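Local coordinates for protein beta sliding clamp (Streptococcus pneumoniae, PDB 2AWA) that probably closes as a ring-shaped head-to-tail dimer around DNA and tethers DNA polymerases and other proteins to it for processive replication, at residues L154-N159 against A352-K357; E160-A165 against S219-S224; V281-S286 against T344-S349; L147-K152 against L202-N207. All blocks are in the same frame, centred on the assembly; numbering follows the deposited sequence.

Contact 1 (L154-N159 against A352-K357); sequences LKKIIN and ALNSEK
The seam between the central and C-terminal domains of the clamp brings Lys156 and Asn159, on helix 151-161, up to Asn354 and Ala352. The latter two lie in the connection between helix 343-351 and strand 357-362. Asn159 and Ala352 bring the backbones closest, with CA atoms 6.5 Å apart. Here the methyl Ala352 CB rests against the carbonyl oxygen Asn159 O at 4.1 Å. One helical turn earlier, Lys156 reaches across. Its CG lies anti to the backbone N (chi1 -171°) and the chain beyond is extended, which carries the amine to the other domain. Lys156 NZ ends 3.6 Å from Asn354 ND2, and Lys156 CE lies 3.8 Å from the same nitrogen. The two side chains run obliquely past each other. Lys156 NZ also has a long, weak ion pair with Glu378. In the loop, Ser355 OG donates to Lys357 O at 2.7 Å, with a C=O...donor angle of 149°. This bond closes the turn that leads into strand 357-362. Ala352 packs on Phe380 as well. As modelled, the ammonium and the amide NH2 are both donors, so their meeting is close but not bonded. The carboxylate of Glu378 would favour the ammonium where it sits. Polar attraction across these two segments is therefore slight, and the touch is light and mainly van der Waals.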
loop_
_atom_site.group_PDB
_atom_site.type_symbol
_atom_site.label_atom_id
_atom_site.label_comp_id
_atom_site.label_asym_id
_atom_site.label_seq_id
_atom_site.Cartn_x
_atom_site.Cartn_y
_atom_site.Cartn_z
ATOM N N LEU B 154 20.404 3.963 19.701
ATOM C CA LEU B 154 19.127 4.638 19.925
ATOM C C LEU B 154 17.991 3.960 19.172
ATOM O O LEU B 154 16.954 3.653 19.768
ATOM C CB LEU B 154 19.188 6.085 19.460
ATOM C CG LEU B 154 19.038 7.189 20.484
ATOM C CD1 LEU B 154 20.372 7.821 20.758
ATOM C CD2 LEU B 154 18.088 8.242 19.934
ATOM N N LYS B 155 18.170 3.760 17.868
ATOM C CA LYS B 155 17.176 3.036 17.049
ATOM C C LYS B 155 16.856 1.669 17.647
ATOM O O LYS B 155 15.703 1.218 17.586
ATOM C CB LYS B 155 17.658 2.837 15.604
ATOM C CG LYS B 155 17.809 4.134 14.786
ATOM C CD LYS B 155 18.061 3.825 13.326
ATOM C CE LYS B 155 18.141 5.061 12.457
ATOM N NZ LYS B 155 17.708 4.737 11.064
ATOM N N LYS B 156 17.870 1.019 18.231
ATOM C CA LYS B 156 17.686 -0.273 18.870
ATOM C C LYS B 156 16.860 -0.135 20.161
ATOM O O LYS B 156 15.940 -0.906 20.396
ATOM C CB LYS B 156 19.025 -0.957 19.136
ATOM C CG LYS B 156 18.844 -2.385 19.600
ATOM C CD LYS B 156 20.116 -3.238 19.549
ATOM C CE LYS B 156 19.962 -4.445 20.509
ATOM N NZ LYS B 156 20.702 -5.678 20.113
ATOM N N ILE B 157 17.176 0.849 20.989
ATOM C CA ILE B 157 16.343 1.146 22.149
ATOM C C ILE B 157 14.897 1.457 21.754
ATOM O O ILE B 157 13.962 0.999 22.379
ATOM C CB ILE B 157 16.910 2.334 22.921
ATOM C CG1 ILE B 157 18.009 1.859 23.855
ATOM C CG2 ILE B 157 15.826 3.040 23.740
ATOM C CD1 ILE B 157 18.803 3.007 24.468
ATOM N N ILE B 158 14.734 2.258 20.713
ATOM C CA ILE B 158 13.423 2.643 20.262
ATOM C C ILE B 158 12.641 1.423 19.838
ATOM O O ILE B 158 11.531 1.246 20.291
ATOM C CB ILE B 158 13.482 3.703 19.158
ATOM C CG1 ILE B 158 14.023 5.012 19.736
ATOM C CG2 ILE B 158 12.110 3.964 18.608
ATOM C CD1 ILE B 158 14.528 6.012 18.702
ATOM N N ASN B 159 13.213 0.547 19.023
ATOM C CA ASN B 159 12.473 -0.651 18.586
ATOM C C ASN B 159 12.188 -1.637 19.712
ATOM O O ASN B 159 11.188 -2.384 19.664
ATOM C CB ASN B 159 13.201 -1.372 17.454
ATOM C CG ASN B 159 12.924 -0.761 16.133
ATOM O OD1 ASN B 159 11.773 -0.426 15.823
ATOM N ND2 ASN B 159 13.976 -0.574 15.333
ATOM N N ALA B 352 9.965 -7.760 19.040
ATOM C CA ALA B 352 10.993 -6.861 19.568
ATOM C C ALA B 352 12.330 -7.545 19.795
ATOM O O ALA B 352 13.326 -6.869 19.948
ATOM C CB ALA B 352 10.522 -6.211 20.855
ATOM N N LEU B 353 12.361 -8.871 19.825
ATOM C CA LEU B 353 13.601 -9.584 20.110
ATOM C C LEU B 353 14.430 -9.754 18.847
ATOM O O LEU B 353 13.870 -9.890 17.751
ATOM C CB LEU B 353 13.322 -10.955 20.716
ATOM C CG LEU B 353 12.453 -10.952 21.976
ATOM C CD1 LEU B 353 11.851 -12.330 22.178
ATOM C CD2 LEU B 353 13.243 -10.514 23.186
ATOM N N ASN B 354 15.760 -9.718 19.007
ATOM C CA ASN B 354 16.682 -10.049 17.926
ATOM C C ASN B 354 17.288 -11.460 18.073
ATOM O O ASN B 354 18.139 -11.846 17.288
ATOM C CB ASN B 354 17.793 -8.991 17.836
ATOM C CG ASN B 354 17.249 -7.580 17.527
ATOM O OD1 ASN B 354 16.444 -7.404 16.604
ATOM N ND2 ASN B 354 17.703 -6.572 18.296
ATOM N N SER B 355 16.834 -12.234 19.059
ATOM C CA SER B 355 17.421 -13.545 19.350
ATOM C C SER B 355 16.625 -14.715 18.799
ATOM O O SER B 355 15.415 -14.623 18.586
ATOM C CB SER B 355 17.582 -13.729 20.854
ATOM O OG SER B 355 16.337 -13.780 21.499
ATOM N N GLU B 356 17.320 -15.829 18.595
ATOM C CA GLU B 356 16.693 -17.057 18.117
ATOM C C GLU B 356 15.684 -17.606 19.122
ATOM O O GLU B 356 14.678 -18.175 18.737
ATOM C CB GLU B 356 17.761 -18.116 17.831
ATOM C CG GLU B 356 17.213 -19.365 17.148
ATOM C CD GLU B 356 18.257 -20.451 16.906
ATOM O OE1 GLU B 356 19.462 -20.138 16.755
ATOM O OE2 GLU B 356 17.862 -21.638 16.859
ATOM N N LYS B 357 15.957 -17.436 20.407
ATOM C CA LYS B 357 15.181 -18.090 21.443
ATOM C C LYS B 357 14.743 -17.103 22.500
ATOM O O LYS B 357 15.326 -16.030 22.629
ATOM C CB LYS B 357 15.980 -19.230 22.085
ATOM C CG LYS B 357 15.678 -20.611 21.513
ATOM C CD LYS B 357 16.670 -21.693 22.009
ATOM C CE LYS B 357 17.738 -22.029 20.955
ATOM N NZ LYS B 357 18.564 -23.221 21.316
#

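Contact 2 (E160-A165 against S219-S224); sequences ETAFAA and SLREFS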
loop_
_atom_site.group_PDB
_atom_site.type_symbol
_atom_site.label_atom_id
_atom_site.label_comp_id
_atom_site.label_asym_id
_atom_site.label_seq_id
_atom_site.Cartn_x
_atom_site.Cartn_y
_atom_site.Cartn_z
ATOM N N GLU B 160 13.066 -1.649 20.715
ATOM C CA GLU B 160 12.834 -2.486 21.876
ATOM C C GLU B 160 11.822 -1.942 22.915
ATOM O O GLU B 160 11.330 -2.710 23.713
ATOM C CB GLU B 160 14.149 -2.830 22.526
ATOM C CG GLU B 160 14.917 -3.866 21.715
ATOM C CD GLU B 160 16.361 -4.059 22.186
ATOM O OE1 GLU B 160 16.870 -3.191 22.956
ATOM O OE2 GLU B 160 16.961 -5.087 21.772
ATOM N N THR B 161 11.454 -0.662 22.875
ATOM C CA THR B 161 10.609 -0.107 23.956
ATOM C C THR B 161 9.351 0.690 23.559
ATOM O O THR B 161 8.315 0.548 24.195
ATOM C CB THR B 161 11.463 0.751 24.935
ATOM O OG1 THR B 161 11.992 1.875 24.245
ATOM C CG2 THR B 161 12.607 -0.047 25.461
ATOM N N ALA B 162 9.428 1.515 22.524
ATOM C CA ALA B 162 8.321 2.436 22.184
ATOM C C ALA B 162 6.945 1.773 21.905
ATOM O O ALA B 162 5.903 2.376 22.103
ATOM C CB ALA B 162 8.727 3.284 21.015
ATOM N N PHE B 163 6.933 0.541 21.441
ATOM C CA PHE B 163 5.656 -0.128 21.192
ATOM C C PHE B 163 4.857 -0.428 22.505
ATOM O O PHE B 163 3.642 -0.641 22.481
ATOM C CB PHE B 163 5.915 -1.424 20.410
ATOM C CG PHE B 163 6.523 -2.462 21.232
ATOM C CD1 PHE B 163 5.728 -3.278 22.022
ATOM C CD2 PHE B 163 7.890 -2.560 21.325
ATOM C CE1 PHE B 163 6.295 -4.210 22.848
ATOM C CE2 PHE B 163 8.463 -3.478 22.141
ATOM C CZ PHE B 163 7.676 -4.311 22.902
ATOM N N ALA B 164 5.558 -0.472 23.638
ATOM C CA ALA B 164 4.931 -0.813 24.912
ATOM C C ALA B 164 4.190 0.356 25.538
ATOM O O ALA B 164 3.319 0.163 26.375
ATOM C CB ALA B 164 5.947 -1.339 25.855
ATOM N N ALA B 165 4.528 1.566 25.104
ATOM C CA ALA B 165 3.884 2.783 25.585
ATOM C C ALA B 165 2.423 2.853 25.156
ATOM O O ALA B 165 2.049 2.432 24.077
ATOM C CB ALA B 165 4.615 4.001 25.087
ATOM N N SER B 219 7.415 10.726 18.687
ATOM C CA SER B 219 8.609 11.470 18.363
ATOM C C SER B 219 9.742 10.504 18.089
ATOM O O SER B 219 10.488 10.669 17.121
ATOM C CB SER B 219 8.973 12.418 19.495
ATOM O OG SER B 219 7.977 13.412 19.658
ATOM N N LEU B 220 9.880 9.481 18.927
ATOM C CA LEU B 220 10.982 8.531 18.761
ATOM C C LEU B 220 10.870 7.765 17.433
ATOM O O LEU B 220 11.883 7.506 16.788
ATOM C CB LEU B 220 11.043 7.557 19.930
ATOM C CG LEU B 220 11.419 8.169 21.270
ATOM C CD1 LEU B 220 11.059 7.222 22.410
ATOM C CD2 LEU B 220 12.894 8.542 21.322
ATOM N N ARG B 221 9.660 7.402 17.017
ATOM C CA ARG B 221 9.494 6.748 15.718
ATOM C C ARG B 221 9.963 7.667 14.590
ATOM O O ARG B 221 10.550 7.202 13.629
ATOM C CB ARG B 221 8.043 6.340 15.444
ATOM C CG ARG B 221 7.393 5.369 16.428
ATOM C CD ARG B 221 8.191 4.087 16.592
ATOM N NE ARG B 221 7.335 2.953 16.968
ATOM C CZ ARG B 221 7.770 1.714 17.215
ATOM N NH1 ARG B 221 9.062 1.411 17.152
ATOM N NH2 ARG B 221 6.895 0.769 17.534
ATOM N N GLU B 222 9.710 8.963 14.690
ATOM C CA GLU B 222 10.202 9.877 13.675
ATOM C C GLU B 222 11.713 10.022 13.736
ATOM O O GLU B 222 12.355 10.184 12.699
ATOM C CB GLU B 222 9.560 11.264 13.786
ATOM C CG GLU B 222 8.093 11.326 13.407
ATOM C CD GLU B 222 7.768 10.769 12.032
ATOM O OE1 GLU B 222 8.654 10.711 11.158
ATOM O OE2 GLU B 222 6.598 10.391 11.824
ATOM N N PHE B 223 12.283 9.989 14.938
ATOM C CA PHE B 223 13.724 10.042 15.073
ATOM C C PHE B 223 14.362 8.970 14.207
ATOM O O PHE B 223 15.336 9.235 13.498
ATOM C CB PHE B 223 14.171 9.847 16.526
ATOM C CG PHE B 223 15.630 9.590 16.647
ATOM C CD1 PHE B 223 16.137 8.319 16.490
ATOM C CD2 PHE B 223 16.500 10.625 16.816
ATOM C CE1 PHE B 223 17.492 8.098 16.533
ATOM C CE2 PHE B 223 17.833 10.406 16.858
ATOM C CZ PHE B 223 18.327 9.137 16.715
ATOM N N SER B 224 13.823 7.752 14.271
ATOM C CA SER B 224 14.394 6.641 13.498
ATOM C C SER B 224 14.257 6.841 11.989
ATOM O O SER B 224 15.125 6.421 11.231
ATOM C CB SER B 224 13.769 5.306 13.893
ATOM O OG SER B 224 13.934 5.036 15.266
#
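Arg221 reaches Ala162 and Phe163 from helix 217-226, where the backbone bond from Phe223 N to Ser219 O measures 2.9 Å. On the other side, Ala164 N bonds to Thr161 O at 3.0 Å in the turn around Ala162 and Phe163. The two helices belong to the central domain, and such helices face the channel of the ring in beta clamps. Arg221 does the reaching. Its chain bends about the CB-CG bond (chi2 -55°), then runs out to a guanidinium lying against the turn. Ala162 CB sits over the centre of one face of that group, 4.1 Å above its plane. Arg221 NH2 comes within 3.7 Å of Phe163 CB, which approaches obliquely. The ring of Phe163 leads away instead, its CG held between the backbone N and the carbonyl carbon (chi1 73°). One face of this ring takes Ala164 CB, 4.2 Å above the plane and displaced from its centre. Arg221 also touches Asn159, and Phe163 packs on Ala352 of the C-terminal domain. The guanidinium thus meets these two residues through carbon, with its flat face on a methyl. Such a contact uses none of its N-H donors on Ala162 or Phe163, and it probably does little to offset the positive charge.

Contact 3 (V281-S286 against T344-S349); sequences VNLRQS and TYLIDS
Arg284 starts out beside Ile347, where the two backbones come nearest, at 5.7 Å between CA atoms. Its CB leads to CG, which is anti to the backbone N (chi1 -163°). Arg284 CG then meets the methyl Ile347 CG2 at 4.2 Å. The chain turns about the CG-CD bond (chi3 70°) and folds back along its own helix. Arg284 NE faces Glu288 OE2 in a long, weak ion pair. The guanidinium comes to lie over Val281 O, which is 4.2 Å from its plane and not over its middle. Helices 280-294 and 343-351 pair here in the C-terminal domain. This is the two-helix layer that each domain of the clamp fold sets against its sheets. Next to Arg284, Leu283 makes the apolar part of the pairing. Leu283 CD2 touches Leu346 CD2 at 4.5 Å. Met287 also packs on both Leu346 and Ile347. Within helix 343-351, Tyr345 O takes two donors, Ser349 OG at 2.9 Å and Ser349 N at 3.0 Å. They come from opposite faces of the carbonyl plane, the hydroxyl with a C=O...donor angle of 146°. Asp348 points from this helix away from Arg284 and forms a salt bridge to Arg196 on strand 196-203.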
loop_
_atom_site.group_PDB
_atom_site.type_symbol
_atom_site.label_atom_id
_atom_site.label_comp_id
_atom_site.label_asym_id
_atom_site.label_seq_id
_atom_site.Cartn_x
_atom_site.Cartn_y
_atom_site.Cartn_z
ATOM N N VAL B 281 10.519 -17.341 16.560
ATOM C CA VAL B 281 9.741 -17.329 15.328
ATOM C C VAL B 281 8.565 -18.279 15.425
ATOM O O VAL B 281 7.445 -17.900 15.114
ATOM C CB VAL B 281 10.589 -17.661 14.097
ATOM C CG1 VAL B 281 9.720 -17.788 12.888
ATOM C CG2 VAL B 281 11.631 -16.559 13.857
ATOM N N ASN B 282 8.814 -19.506 15.866
ATOM C CA ASN B 282 7.759 -20.516 15.951
ATOM C C ASN B 282 6.680 -20.091 16.892
ATOM O O ASN B 282 5.524 -20.291 16.612
ATOM C CB ASN B 282 8.303 -21.860 16.419
ATOM C CG ASN B 282 9.151 -22.531 15.382
ATOM O OD1 ASN B 282 9.274 -22.042 14.245
ATOM N ND2 ASN B 282 9.762 -23.660 15.758
ATOM N N LEU B 283 7.055 -19.505 18.022
ATOM C CA LEU B 283 6.059 -19.015 18.947
ATOM C C LEU B 283 5.261 -17.878 18.302
ATOM O O LEU B 283 4.048 -17.871 18.359
ATOM C CB LEU B 283 6.706 -18.594 20.260
ATOM C CG LEU B 283 5.746 -18.152 21.371
ATOM C CD1 LEU B 283 4.535 -19.105 21.600
ATOM C CD2 LEU B 283 6.539 -17.972 22.624
ATOM N N ARG B 284 5.926 -16.941 17.647
ATOM C CA ARG B 284 5.201 -15.868 16.983
ATOM C C ARG B 284 4.158 -16.432 16.030
ATOM O O ARG B 284 3.023 -15.977 16.004
ATOM C CB ARG B 284 6.127 -14.925 16.215
ATOM C CG ARG B 284 5.455 -13.586 15.868
ATOM C CD ARG B 284 6.335 -12.692 15.022
ATOM N NE ARG B 284 6.481 -13.243 13.681
ATOM C CZ ARG B 284 7.566 -13.855 13.195
ATOM N NH1 ARG B 284 8.677 -14.004 13.912
ATOM N NH2 ARG B 284 7.541 -14.320 11.950
ATOM N N GLN B 285 4.524 -17.428 15.250
ATOM C CA GLN B 285 3.585 -17.952 14.266
ATOM C C GLN B 285 2.424 -18.648 14.948
ATOM O O GLN B 285 1.306 -18.605 14.452
ATOM C CB GLN B 285 4.296 -18.863 13.283
ATOM C CG GLN B 285 5.308 -18.091 12.417
ATOM C CD GLN B 285 6.264 -18.979 11.654
ATOM O OE1 GLN B 285 6.366 -20.176 11.901
ATOM N NE2 GLN B 285 6.983 -18.384 10.723
ATOM N N SER B 286 2.677 -19.255 16.103
ATOM C CA SER B 286 1.606 -19.884 16.879
ATOM C C SER B 286 0.633 -18.872 17.452
ATOM O O SER B 286 -0.561 -19.111 17.472
ATOM C CB SER B 286 2.178 -20.713 18.021
ATOM O OG SER B 286 2.723 -21.908 17.517
ATOM N N THR B 344 -1.658 -10.352 21.222
ATOM C CA THR B 344 -1.016 -9.258 20.505
ATOM C C THR B 344 0.198 -8.800 21.302
ATOM O O THR B 344 1.242 -8.537 20.719
ATOM C CB THR B 344 -1.977 -8.086 20.242
ATOM O OG1 THR B 344 -3.060 -8.516 19.405
ATOM C CG2 THR B 344 -1.285 -6.949 19.563
ATOM N N TYR B 345 0.075 -8.760 22.629
ATOM C CA TYR B 345 1.183 -8.351 23.491
ATOM C C TYR B 345 2.379 -9.287 23.385
ATOM O O TYR B 345 3.526 -8.835 23.376
ATOM C CB TYR B 345 0.756 -8.307 24.968
ATOM C CG TYR B 345 -0.303 -7.290 25.337
ATOM C CD1 TYR B 345 -0.469 -6.107 24.611
ATOM C CD2 TYR B 345 -1.126 -7.497 26.450
ATOM C CE1 TYR B 345 -1.451 -5.195 24.949
ATOM C CE2 TYR B 345 -2.102 -6.581 26.807
ATOM C CZ TYR B 345 -2.266 -5.426 26.043
ATOM O OH TYR B 345 -3.217 -4.485 26.392
ATOM N N LEU B 346 2.112 -10.587 23.386
ATOM C CA LEU B 346 3.158 -11.583 23.238
ATOM C C LEU B 346 3.846 -11.398 21.881
ATOM O O LEU B 346 5.065 -11.365 21.804
ATOM C CB LEU B 346 2.576 -13.016 23.345
ATOM C CG LEU B 346 3.600 -14.164 23.250
ATOM C CD1 LEU B 346 4.857 -13.860 24.056
ATOM C CD2 LEU B 346 2.999 -15.475 23.699
ATOM N N ILE B 347 3.051 -11.275 20.820
ATOM C CA ILE B 347 3.581 -11.040 19.482
ATOM C C ILE B 347 4.476 -9.784 19.427
ATOM O O ILE B 347 5.539 -9.816 18.830
ATOM C CB ILE B 347 2.438 -10.919 18.454
ATOM C CG1 ILE B 347 1.775 -12.284 18.229
ATOM C CG2 ILE B 347 2.958 -10.416 17.132
ATOM C CD1 ILE B 347 0.348 -12.200 17.692
ATOM N N ASP B 348 4.021 -8.688 20.030
ATOM C CA ASP B 348 4.764 -7.435 20.034
ATOM C C ASP B 348 6.113 -7.694 20.680
ATOM O O ASP B 348 7.153 -7.346 20.111
ATOM C CB ASP B 348 4.033 -6.338 20.819
ATOM C CG ASP B 348 2.823 -5.767 20.081
ATOM O OD1 ASP B 348 2.711 -5.955 18.852
ATOM O OD2 ASP B 348 1.979 -5.103 20.743
ATOM N N SER B 349 6.070 -8.330 21.851
ATOM C CA SER B 349 7.255 -8.666 22.624
ATOM C C SER B 349 8.228 -9.497 21.813
ATOM O O SER B 349 9.455 -9.287 21.872
ATOM C CB SER B 349 6.890 -9.448 23.894
ATOM O OG SER B 349 6.066 -8.707 24.782
#

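Contact 4 (L147-K152 against L202-N207); sequences LILETK and LTLEKN
Leu147, Leu149 and Leu204 meet through branched methyl ends, with no flat side chain in the contact. Leu204 faces both of the others and gives one methyl to each. Its CG is anti to the carbonyl carbon (chi1 -60°), and its two methyls part from there. Leu204 CD1 meets Leu147 CD1 at 4.1 Å. Leu204 CD2 meets Leu149 CD2 more closely, at 3.8 Å. In both pairs the side chains cross at about a right angle. The leucines lie in the central domain, between two sheets, each shared with a neighbouring domain. Strand 147-150 is an outer strand of one sheet and bonds to strand 233-238. Leu204 follows directly on strand 196-203, which belongs to the other sheet. The contact thus fills part of the interior between two antiparallel sheets, near where strand 147-150 passes into helix 151-161. Leu149 also packs on Leu154 of that helix, and Leu202 on Leu153 and Ile157. Glu150 holds the N-cap position of the helix. Beside the leucines, a water joins the two backbones with weak hydrogen bonds. It donates to Ile148 O and to Lys206 O, each at 3.4 Å.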
loop_
_atom_site.group_PDB
_atom_site.type_symbol
_atom_site.label_atom_id
_atom_site.label_comp_id
_atom_site.label_asym_id
_atom_site.label_seq_id
_atom_site.Cartn_x
_atom_site.Cartn_y
_atom_site.Cartn_z
ATOM N N LEU B 147 25.237 15.042 24.761
ATOM C CA LEU B 147 25.398 13.618 25.014
ATOM C C LEU B 147 25.529 13.008 23.640
ATOM O O LEU B 147 24.733 13.313 22.761
ATOM C CB LEU B 147 24.168 13.045 25.736
ATOM C CG LEU B 147 23.894 11.528 25.672
ATOM C CD1 LEU B 147 24.888 10.710 26.446
ATOM C CD2 LEU B 147 22.532 11.244 26.206
ATOM N N ILE B 148 26.523 12.154 23.434
ATOM C CA ILE B 148 26.734 11.550 22.127
ATOM C C ILE B 148 26.419 10.067 22.175
ATOM O O ILE B 148 27.019 9.328 22.935
ATOM C CB ILE B 148 28.162 11.792 21.608
ATOM C CG1 ILE B 148 28.471 13.286 21.646
ATOM C CG2 ILE B 148 28.305 11.268 20.176
ATOM C CD1 ILE B 148 29.770 13.669 20.967
ATOM N N LEU B 149 25.465 9.646 21.354
ATOM C CA LEU B 149 25.125 8.237 21.251
ATOM C C LEU B 149 25.204 7.801 19.805
ATOM O O LEU B 149 24.805 8.534 18.881
ATOM C CB LEU B 149 23.713 7.944 21.797
ATOM C CG LEU B 149 23.438 8.389 23.235
ATOM C CD1 LEU B 149 21.966 8.213 23.624
ATOM C CD2 LEU B 149 24.350 7.640 24.207
ATOM N N GLU B 150 25.727 6.594 19.630
ATOM C CA GLU B 150 25.674 5.911 18.358
ATOM C C GLU B 150 24.171 5.800 17.993
ATOM O O GLU B 150 23.357 5.424 18.828
ATOM C CB GLU B 150 26.394 4.551 18.492
ATOM C CG GLU B 150 26.749 3.853 17.180
ATOM N N THR B 151 23.796 6.198 16.784
ATOM C CA THR B 151 22.394 6.196 16.374
ATOM C C THR B 151 21.798 4.789 16.278
ATOM O O THR B 151 20.606 4.596 16.541
ATOM C CB THR B 151 22.209 6.871 15.016
ATOM O OG1 THR B 151 23.315 6.528 14.191
ATOM C CG2 THR B 151 22.202 8.347 15.151
ATOM N N LYS B 152 22.608 3.801 15.917
ATOM C CA LYS B 152 22.095 2.438 15.810
ATOM C C LYS B 152 21.664 1.912 17.200
ATOM O O LYS B 152 20.718 1.114 17.305
ATOM C CB LYS B 152 23.067 1.510 15.060
ATOM C CG LYS B 152 23.724 0.383 15.846
ATOM C CD LYS B 152 24.641 -0.461 14.909
ATOM C CE LYS B 152 25.626 -1.331 15.691
ATOM N NZ LYS B 152 26.664 -1.979 14.829
ATOM N N LEU B 202 21.504 -0.239 29.357
ATOM C CA LEU B 202 22.866 -0.263 28.817
ATOM C C LEU B 202 23.800 0.375 29.802
ATOM O O LEU B 202 23.357 1.129 30.662
ATOM C CB LEU B 202 22.970 0.602 27.579
ATOM C CG LEU B 202 22.207 0.152 26.364
ATOM C CD1 LEU B 202 22.252 1.285 25.356
ATOM C CD2 LEU B 202 22.809 -1.146 25.809
ATOM N N THR B 203 25.096 0.110 29.624
ATOM C CA THR B 203 26.141 0.926 30.211
ATOM C C THR B 203 26.835 1.703 29.097
ATOM O O THR B 203 27.346 1.111 28.153
ATOM C CB THR B 203 27.162 0.077 30.942
ATOM O OG1 THR B 203 26.494 -0.683 31.956
ATOM C CG2 THR B 203 28.217 0.956 31.581
ATOM N N LEU B 204 26.845 3.030 29.207
ATOM C CA LEU B 204 27.483 3.882 28.208
ATOM C C LEU B 204 28.988 3.689 28.288
ATOM O O LEU B 204 29.546 3.639 29.386
ATOM C CB LEU B 204 27.116 5.354 28.439
ATOM C CG LEU B 204 25.621 5.734 28.379
ATOM C CD1 LEU B 204 25.441 7.241 28.513
ATOM C CD2 LEU B 204 24.947 5.244 27.099
ATOM N N GLU B 205 29.645 3.556 27.138
ATOM C CA GLU B 205 31.103 3.356 27.123
ATOM C C GLU B 205 31.855 4.536 27.774
ATOM O O GLU B 205 32.888 4.333 28.414
ATOM C CB GLU B 205 31.626 3.099 25.698
ATOM N N LYS B 206 31.313 5.747 27.610
ATOM C CA LYS B 206 31.849 6.976 28.208
ATOM C C LYS B 206 30.818 7.647 29.140
ATOM O O LYS B 206 29.597 7.530 28.939
ATOM C CB LYS B 206 32.286 7.956 27.105
ATOM N N ASN B 207 31.318 8.362 30.145
ATOM C CA ASN B 207 30.465 8.990 31.160
ATOM C C ASN B 207 29.833 10.298 30.710
ATOM O O ASN B 207 30.428 11.052 29.949
ATOM C CB ASN B 207 31.262 9.227 32.450
ATOM C CG ASN B 207 31.514 7.941 33.217
ATOM O OD1 ASN B 207 30.903 6.895 32.925
ATOM N ND2 ASN B 207 32.402 8.002 34.201
HETATM O O HOH W 1 28.243 8.791 26.082
#

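In the fold
Contacts 1, 2 and 4 share helix 151-161 and its approaches. Segments 147-152, 154-159 and 160-165 follow each other closely along the chain. Contact 2 closes within the span of contact 1, and contact 4 crosses both. Contacts 2 and 4 stay within the central domain, with centres about 18 Å apart. The centres of contacts 1 and 2 are about 12 Å apart, and contact 1 carries the same helix to the C-terminal domain. Contact 3 pairs two helices of that domain, and its segment 344-349 comes just before 352-357 in the sequence. Contacts 3 and 4 are about 30 Å apart between centres and do not touch. Contact 1 and the packing of Phe163 on Asp348 join the central and C-terminal domains.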